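Local coordinates for protein afamin (Homo sapiens, PDB 6FAK) that carries hydrophobic molecules in body fluids, binding vitamin E and keeping lipidated Wnt proteins soluble and active, at residues Pro419-Glu424 with Glu466-Asn471; Pro472-Cys477 with Pro487-Leu492. All coordinates share one frame; numbering follows the deposited sequence.

Contact 1 of 2, residues Pro419-Glu424 with Glu466-Asn471; sequences PQLSTE and ENRTIN. With NAG (2-acetamido-2-deoxy-beta-D-glucopyranose), chain B.
Q420 and N471 make the polar link of this contact. N471 ND2 donates to Q420 OE1 at 2.8 Å, nearly straight at the hydrogen (168°); the acceptor lies close to the amide plane of N471, while the donor is tilted out of the carbonyl plane of Q420. Q420 bends at chi2 (82°), which brings CD to 3.7 Å from the backbone O of I470. Each amide has further partners: N471 ND2 also bonds I417 O, N471 OD1 caps V474 N at the start of the next helix, and Q420 NE2 reaches D495. The apolar pair is L421 CD2 with I470 CD1, at 3.9 Å. The same L421 methyl lies obliquely against the R468 guanidinium, CD2 to NH2 3.6 Å. I470 CD1 also lies over one face of that guanidinium, toward its rim; the charge itself is paired with E425. At N467 the link is covalent: ND2 is bonded to C1 of the N-acetylglucosamine at 1.5 Å, the N-glycosylation expected of an N-R-T sequon. Engaged at both oxygen and nitrogen, the N471 carboxamide has little freedom to rotate and probably ties the start of helix 472-479 to the turn following helix 376-417, through I417 and Q420.

Contact 2 of 2, residues Pro472-Cys477 with Pro487-Leu492; sequences PAVDHC and PCFESL
C477 and C488 bring the two backbones nearest, their CA atoms 5.6 Å apart, where the helical segment 472-477 faces segment 487-492, which includes the helical residues 487-489; A473 and L492 are the other close pair. S491 OG donates to C488 O at 2.7 Å, approaching a lone pair of the oxygen within the plane of its carbonyl, and S491 N bonds the same oxygen. The disulfide C477-C488 spans the gap with a chi3 of -72°. C488 holds SG anti to its backbone N (chi1 -172°), whereas C477 SG lies beside its own N. This bridge is one of the many disulfides that tie short helices together in the albumin fold, here in the third albumin domain. C477 CB sits over one face of the F489 ring, 3.8 Å from its centroid, a CH-pi contact, while V474 CG1 meets the ring's edge at CE1, 3.9 Å away. F489 also stacks with F458 and touches L461 and C462, all of helix 446-462. L492 fills in beside the disulfide: its CD2 lies 3.7 Å from C477 SG and 3.9 Å from A473 CB, and its CD1 meets V474 CG2 at 4.1 Å.

Overall arrangement
Both contacts lie within the third albumin domain, on the same side of the chain's centre, with their centres about 13 Å apart. They follow in series: contact 1 joins the turn between helices 376-417 and 423-440 to the loop after helix 446-462, and contact 2 begins at the next residue, in helix 472-479, and ties it to segment 487-492. D475 connects them, its OD1 probably accepting a hydrogen bond from I470 N at 2.8 Å. Helix 446-462 is a shared neighbour, since L461 touches L421 and I470 of contact 1 and F489 of contact 2. The glycan-bearing loop thus runs directly into a disulfide-linked helix pair, outside residues 194-298, the binding pocket for hydrophobic ligands.

Contact 1 of 2, residues Pro419-Glu424 with Glu466-Asn471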
ATOM      1  N   PRO A 419      14.873 -13.926  -5.787  1.00 22.79           N
ATOM      2  CA  PRO A 419      14.580 -15.297  -5.352  1.00 22.83           C
ATOM      3  C   PRO A 419      14.722 -15.491  -3.840  1.00 23.03           C
ATOM      4  O   PRO A 419      14.196 -16.490  -3.346  1.00 23.10           O
ATOM      5  CB  PRO A 419      15.595 -16.149  -6.117  1.00 23.00           C
ATOM      6  CG  PRO A 419      16.755 -15.221  -6.319  1.00 23.10           C
ATOM      7  CD  PRO A 419      16.110 -13.893  -6.589  1.00 22.96           C
ATOM      8  N   GLN A 420      15.350 -14.539  -3.126  1.00 23.10           N
ATOM      9  CA  GLN A 420      15.529 -14.622  -1.710  1.00 23.31           C
ATOM     10  C   GLN A 420      14.227 -14.343  -0.941  1.00 23.33           C
ATOM     11  O   GLN A 420      14.118 -14.702   0.247  1.00 23.51           O
ATOM     12  CB  GLN A 420      16.621 -13.638  -1.229  1.00 23.52           C
ATOM     13  CG  GLN A 420      18.037 -13.911  -1.785  1.00 23.67           C
ATOM     14  CD  GLN A 420      18.272 -13.366  -3.178  1.00 23.59           C
ATOM     15  OE1 GLN A 420      17.454 -12.584  -3.734  1.00 23.43           O
ATOM     16  NE2 GLN A 420      19.431 -13.664  -3.717  1.00 23.75           N
ATOM     17  N   LEU A 421      13.238 -13.733  -1.581  1.00 23.17           N
ATOM     18  CA  LEU A 421      11.910 -13.548  -0.943  1.00 23.28           C
ATOM     19  C   LEU A 421      11.180 -14.859  -0.741  1.00 23.27           C
ATOM     20  O   LEU A 421      11.381 -15.810  -1.456  1.00 23.35           O
ATOM     21  CB  LEU A 421      11.030 -12.615  -1.771  1.00 23.17           C
ATOM     22  CG  LEU A 421      11.607 -11.212  -1.908  1.00 23.41           C
ATOM     23  CD1 LEU A 421      10.777 -10.379  -2.836  1.00 23.53           C
ATOM     24  CD2 LEU A 421      11.794 -10.519  -0.570  1.00 23.62           C
ATOM     25  N   SER A 422      10.380 -14.948   0.314  1.00 23.41           N
ATOM     26  CA  SER A 422       9.515 -16.095   0.504  1.00 23.34           C
ATOM     27  C   SER A 422       8.550 -16.240  -0.707  1.00 23.21           C
ATOM     28  O   SER A 422       8.128 -15.270  -1.365  1.00 22.77           O
ATOM     29  CB  SER A 422       8.694 -15.988   1.782  1.00 23.62           C
ATOM     30  OG  SER A 422       7.741 -14.962   1.676  1.00 23.55           O
ATOM     31  N   THR A 423       8.227 -17.496  -0.980  1.00 23.18           N
ATOM     32  CA  THR A 423       7.234 -17.799  -1.950  1.00 23.47           C
ATOM     33  C   THR A 423       5.916 -17.081  -1.706  1.00 23.77           C
ATOM     34  O   THR A 423       5.317 -16.580  -2.678  1.00 23.55           O
ATOM     35  CB  THR A 423       7.045 -19.340  -2.052  1.00 23.40           C
ATOM     36  OG1 THR A 423       8.260 -19.857  -2.586  1.00 23.31           O
ATOM     37  CG2 THR A 423       5.900 -19.682  -2.944  1.00 23.34           C
ATOM     38  N   GLU A 424       5.478 -16.996  -0.450  1.00 24.60           N
ATOM     39  CA  GLU A 424       4.203 -16.307  -0.158  1.00 25.81           C
ATOM     40  C   GLU A 424       4.272 -14.846  -0.571  1.00 24.97           C
ATOM     41  O   GLU A 424       3.323 -14.311  -1.147  1.00 24.62           O
ATOM     42  CB  GLU A 424       3.799 -16.368   1.337  1.00 28.38           C
ATOM     43  CG  GLU A 424       3.233 -17.701   1.795  1.00 32.38           C
ATOM     44  CD  GLU A 424       2.103 -18.179   0.904  1.00 37.15           C
ATOM     45  OE1 GLU A 424       2.315 -19.162   0.170  1.00 44.51           O
ATOM     46  OE2 GLU A 424       1.047 -17.522   0.865  1.00 40.93           O
ATOM     47  N   GLU A 466      11.563  -0.841   7.602  1.00 31.60           N
ATOM     48  CA  GLU A 466      12.899  -1.446   7.516  1.00 35.03           C
ATOM     49  C   GLU A 466      13.521  -1.078   6.169  1.00 33.05           C
ATOM     50  O   GLU A 466      12.806  -0.878   5.188  1.00 30.57           O
ATOM     51  CB  GLU A 466      12.825  -2.972   7.656  1.00 36.85           C
ATOM     52  CG  GLU A 466      11.717  -3.551   6.821  1.00 41.29           C
ATOM     53  CD  GLU A 466      11.409  -5.026   7.014  1.00 44.97           C
ATOM     54  OE1 GLU A 466      10.262  -5.391   6.631  1.00 45.50           O
ATOM     55  OE2 GLU A 466      12.275  -5.784   7.487  1.00 43.26           O
ATOM     56  N   ASN A 467      14.847  -1.054   6.132  1.00 33.27           N
ATOM     57  CA  ASN A 467      15.578  -1.059   4.880  1.00 34.12           C
ATOM     58  C   ASN A 467      15.896  -2.515   4.677  1.00 32.10           C
ATOM     59  O   ASN A 467      16.673  -3.069   5.392  1.00 32.25           O
ATOM     60  CB  ASN A 467      16.839  -0.193   4.990  1.00 37.80           C
ATOM     61  CG  ASN A 467      16.481   1.265   5.187  1.00 40.28           C
ATOM     62  OD1 ASN A 467      15.673   1.804   4.425  1.00 41.65           O
ATOM     63  ND2 ASN A 467      17.035   1.888   6.209  1.00 46.61           N
ATOM     64  N   ARG A 468      15.244  -3.149   3.724  1.00 30.75           N
ATOM     65  CA  ARG A 468      15.392  -4.596   3.611  1.00 30.99           C
ATOM     66  C   ARG A 468      16.688  -4.901   2.869  1.00 31.05           C
ATOM     67  O   ARG A 468      17.202  -4.047   2.148  1.00 30.80           O
ATOM     68  CB  ARG A 468      14.243  -5.185   2.861  1.00 30.99           C
ATOM     69  CG  ARG A 468      12.912  -4.847   3.494  1.00 30.94           C
ATOM     70  CD  ARG A 468      11.830  -5.481   2.668  1.00 30.25           C
ATOM     71  NE  ARG A 468      11.780  -6.928   2.862  1.00 29.53           N
ATOM     72  CZ  ARG A 468      10.892  -7.722   2.270  1.00 28.53           C
ATOM     73  NH1 ARG A 468      10.052  -7.242   1.345  1.00 27.67           N
ATOM     74  NH2 ARG A 468      10.869  -8.992   2.558  1.00 29.02           N
ATOM     75  N   THR A 469      17.243  -6.076   3.104  1.00 31.01           N
ATOM     76  CA  THR A 469      18.447  -6.480   2.427  1.00 31.76           C
ATOM     77  C   THR A 469      18.055  -7.775   1.688  1.00 29.67           C
ATOM     78  O   THR A 469      18.123  -8.870   2.262  1.00 30.32           O
ATOM     79  CB  THR A 469      19.653  -6.693   3.410  1.00 34.81           C
ATOM     80  OG1 THR A 469      19.243  -7.538   4.476  1.00 36.61           O
ATOM     81  CG2 THR A 469      20.132  -5.378   4.017  1.00 38.33           C
ATOM     82  N   ILE A 470      17.659  -7.626   0.429  1.00 27.58           N
ATOM     83  CA  ILE A 470      17.238  -8.735  -0.387  1.00 26.27           C
ATOM     84  C   ILE A 470      18.386  -9.299  -1.211  1.00 26.02           C
ATOM     85  O   ILE A 470      18.827 -10.431  -0.986  1.00 26.15           O
ATOM     86  CB  ILE A 470      16.022  -8.333  -1.190  1.00 25.89           C
ATOM     87  CG1 ILE A 470      14.872  -7.943  -0.186  1.00 26.11           C
ATOM     88  CG2 ILE A 470      15.627  -9.464  -2.168  1.00 25.58           C
ATOM     89  CD1 ILE A 470      13.777  -7.169  -0.849  1.00 25.96           C
ATOM     90  N   ASN A 471      18.876  -8.507  -2.150  1.00 25.63           N
ATOM     91  CA  ASN A 471      20.120  -8.771  -2.828  1.00 25.72           C
ATOM     92  C   ASN A 471      20.614  -7.426  -3.330  1.00 26.25           C
ATOM     93  O   ASN A 471      19.826  -6.447  -3.361  1.00 25.50           O
ATOM     94  CB  ASN A 471      19.967  -9.849  -3.941  1.00 25.24           C
ATOM     95  CG  ASN A 471      19.010  -9.440  -5.053  1.00 24.80           C
ATOM     96  OD1 ASN A 471      19.163  -8.372  -5.662  1.00 24.59           O
ATOM     97  ND2 ASN A 471      18.030 -10.326  -5.359  1.00 24.32           N
TER
HETATM   98  C1  NAG B   1      16.763   3.281   6.531  1.00 51.49           C
HETATM   99  C2  NAG B   1      17.278   3.568   7.936  1.00 62.91           C
HETATM  100  C3  NAG B   1      17.036   5.027   8.299  1.00 63.42           C
HETATM  101  C4  NAG B   1      17.642   5.931   7.234  1.00 61.35           C
HETATM  102  C5  NAG B   1      17.162   5.530   5.836  1.00 56.34           C
HETATM  103  C6  NAG B   1      17.854   6.359   4.759  1.00 56.86           C
HETATM  104  C7  NAG B   1      17.302   2.111   9.921  1.00 82.37           C
HETATM  105  C8  NAG B   1      18.770   2.413  10.054  1.00 79.81           C
HETATM  106  N2  NAG B   1      16.642   2.682   8.901  1.00 71.30           N
HETATM  107  O3  NAG B   1      17.619   5.319   9.579  1.00 63.18           O
HETATM  108  O4  NAG B   1      17.294   7.294   7.507  1.00 68.80           O
HETATM  109  O5  NAG B   1      17.423   4.138   5.594  1.00 49.41           O
HETATM  110  O6  NAG B   1      19.265   6.111   4.783  1.00 59.92           O
HETATM  111  O7  NAG B   1      16.735   1.372  10.709  1.00 92.10           O

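Contact 2 of 2, residues Pro472-Cys477 with Pro487-Leu492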
ATOM      1  N   PRO A 472      21.915  -7.340  -3.736  1.00 27.41           N
ATOM      2  CA  PRO A 472      22.442  -6.017  -3.966  1.00 27.83           C
ATOM      3  C   PRO A 472      21.739  -5.239  -5.079  1.00 27.70           C
ATOM      4  O   PRO A 472      21.512  -4.044  -4.914  1.00 27.83           O
ATOM      5  CB  PRO A 472      23.954  -6.256  -4.266  1.00 29.01           C
ATOM      6  CG  PRO A 472      24.257  -7.612  -3.693  1.00 28.86           C
ATOM      7  CD  PRO A 472      22.969  -8.392  -3.747  1.00 28.31           C
ATOM      8  N   ALA A 473      21.323  -5.908  -6.153  1.00 27.24           N
ATOM      9  CA  ALA A 473      20.672  -5.221  -7.281  1.00 27.28           C
ATOM     10  C   ALA A 473      19.266  -4.695  -6.899  1.00 26.26           C
ATOM     11  O   ALA A 473      18.920  -3.551  -7.154  1.00 25.96           O
ATOM     12  CB  ALA A 473      20.582  -6.161  -8.507  1.00 27.78           C
ATOM     13  N   VAL A 474      18.493  -5.518  -6.211  1.00 25.97           N
ATOM     14  CA  VAL A 474      17.174  -5.105  -5.683  1.00 25.46           C
ATOM     15  C   VAL A 474      17.317  -3.961  -4.661  1.00 25.94           C
ATOM     16  O   VAL A 474      16.531  -2.961  -4.712  1.00 25.64           O
ATOM     17  CB  VAL A 474      16.422  -6.302  -5.033  1.00 24.92           C
ATOM     18  CG1 VAL A 474      15.195  -5.807  -4.270  1.00 24.96           C
ATOM     19  CG2 VAL A 474      15.991  -7.306  -6.063  1.00 24.68           C
ATOM     20  N   ASP A 475      18.290  -4.090  -3.746  1.00 26.75           N
ATOM     21  CA  ASP A 475      18.506  -3.095  -2.682  1.00 27.89           C
ATOM     22  C   ASP A 475      18.881  -1.744  -3.298  1.00 28.39           C
ATOM     23  O   ASP A 475      18.373  -0.698  -2.855  1.00 27.47           O
ATOM     24  CB  ASP A 475      19.582  -3.509  -1.692  1.00 29.49           C
ATOM     25  CG  ASP A 475      19.213  -4.770  -0.902  1.00 30.17           C
ATOM     26  OD1 ASP A 475      18.055  -5.272  -1.029  1.00 29.86           O
ATOM     27  OD2 ASP A 475      20.114  -5.270  -0.187  1.00 31.97           O
ATOM     28  N   HIS A 476      19.695  -1.793  -4.362  1.00 29.41           N
ATOM     29  CA  HIS A 476      20.055  -0.589  -5.116  1.00 30.38           C
ATOM     30  C   HIS A 476      18.757   0.070  -5.668  1.00 30.60           C
ATOM     31  O   HIS A 476      18.563   1.295  -5.532  1.00 30.93           O
ATOM     32  CB  HIS A 476      21.038  -0.903  -6.263  1.00 32.90           C
ATOM     33  CG  HIS A 476      21.366   0.297  -7.066  1.00 36.76           C
ATOM     34  ND1 HIS A 476      22.241   1.262  -6.610  1.00 38.90           N
ATOM     35  CD2 HIS A 476      20.798   0.797  -8.192  1.00 38.26           C
ATOM     36  CE1 HIS A 476      22.242   2.277  -7.460  1.00 40.05           C
ATOM     37  NE2 HIS A 476      21.372   2.022  -8.421  1.00 38.20           N
ATOM     38  N   CYS A 477      17.882  -0.707  -6.302  1.00 29.31           N
ATOM     39  CA  CYS A 477      16.659  -0.144  -6.805  1.00 29.61           C
ATOM     40  C   CYS A 477      15.737   0.403  -5.709  1.00 29.17           C
ATOM     41  O   CYS A 477      15.034   1.414  -5.946  1.00 28.59           O
ATOM     42  CB  CYS A 477      15.905  -1.106  -7.707  1.00 30.53           C
ATOM     43  SG  CYS A 477      16.766  -1.432  -9.257  1.00 31.69           S
ATOM     44  N   PRO A 487      11.238   1.947 -13.332  1.00 34.56           N
ATOM     45  CA  PRO A 487      12.263   1.740 -14.392  1.00 34.14           C
ATOM     46  C   PRO A 487      13.545   0.979 -13.969  1.00 32.99           C
ATOM     47  O   PRO A 487      14.045   0.179 -14.746  1.00 32.24           O
ATOM     48  CB  PRO A 487      12.604   3.155 -14.848  1.00 34.47           C
ATOM     49  CG  PRO A 487      11.403   3.979 -14.488  1.00 35.25           C
ATOM     50  CD  PRO A 487      10.732   3.344 -13.306  1.00 34.07           C
ATOM     51  N   CYS A 488      14.036   1.225 -12.762  1.00 30.93           N
ATOM     52  CA  CYS A 488      15.187   0.519 -12.209  1.00 31.24           C
ATOM     53  C   CYS A 488      14.929  -1.011 -12.084  1.00 30.53           C
ATOM     54  O   CYS A 488      15.738  -1.824 -12.575  1.00 31.12           O
ATOM     55  CB  CYS A 488      15.553   1.076 -10.839  1.00 30.60           C
ATOM     56  SG  CYS A 488      17.093   0.424 -10.204  1.00 32.73           S
ATOM     57  N   PHE A 489      13.824  -1.362 -11.436  1.00 29.10           N
ATOM     58  CA  PHE A 489      13.373  -2.746 -11.319  1.00 30.16           C
ATOM     59  C   PHE A 489      13.230  -3.466 -12.671  1.00 32.72           C
ATOM     60  O   PHE A 489      13.658  -4.620 -12.797  1.00 30.16           O
ATOM     61  CB  PHE A 489      12.080  -2.842 -10.517  1.00 30.64           C
ATOM     62  CG  PHE A 489      12.334  -2.971  -9.064  1.00 30.55           C
ATOM     63  CD1 PHE A 489      12.793  -4.182  -8.544  1.00 30.56           C
ATOM     64  CD2 PHE A 489      12.215  -1.892  -8.215  1.00 31.21           C
ATOM     65  CE1 PHE A 489      13.102  -4.309  -7.197  1.00 31.93           C
ATOM     66  CE2 PHE A 489      12.510  -2.017  -6.832  1.00 32.04           C
ATOM     67  CZ  PHE A 489      12.948  -3.230  -6.324  1.00 31.33           C
ATOM     68  N   GLU A 490      12.686  -2.750 -13.671  1.00 35.44           N
ATOM     69  CA  GLU A 490      12.550  -3.258 -15.052  1.00 39.25           C
ATOM     70  C   GLU A 490      13.879  -3.549 -15.729  1.00 35.68           C
ATOM     71  O   GLU A 490      13.903  -4.327 -16.648  1.00 40.36           O
ATOM     72  CB  GLU A 490      11.762  -2.280 -15.966  1.00 45.94           C
ATOM     73  CG  GLU A 490      10.335  -1.887 -15.545  1.00 54.20           C
ATOM     74  CD  GLU A 490       9.418  -3.037 -15.238  1.00 65.76           C
ATOM     75  OE1 GLU A 490       9.447  -4.041 -15.980  1.00 84.18           O
ATOM     76  OE2 GLU A 490       8.639  -2.928 -14.267  1.00 70.88           O
ATOM     77  N   SER A 491      14.955  -2.920 -15.301  1.00 33.41           N
ATOM     78  CA  SER A 491      16.254  -3.161 -15.851  1.00 34.19           C
ATOM     79  C   SER A 491      17.032  -4.354 -15.248  1.00 33.42           C
ATOM     80  O   SER A 491      18.084  -4.681 -15.759  1.00 33.48           O
ATOM     81  CB  SER A 491      17.101  -1.894 -15.724  1.00 37.27           C
ATOM     82  OG  SER A 491      17.656  -1.747 -14.405  1.00 40.29           O
ATOM     83  N   LEU A 492      16.543  -4.954 -14.160  1.00 30.91           N
ATOM     84  CA  LEU A 492      17.296  -5.961 -13.419  1.00 30.91           C
ATOM     85  C   LEU A 492      17.350  -7.282 -14.161  1.00 31.16           C
ATOM     86  O   LEU A 492      16.422  -7.660 -14.799  1.00 30.30           O
ATOM     87  CB  LEU A 492      16.692  -6.194 -12.032  1.00 29.96           C
ATOM     88  CG  LEU A 492      16.734  -5.012 -11.063  1.00 30.10           C
ATOM     89  CD1 LEU A 492      16.258  -5.411  -9.669  1.00 29.49           C
ATOM     90  CD2 LEU A 492      18.115  -4.373 -10.989  1.00 31.37           C
TER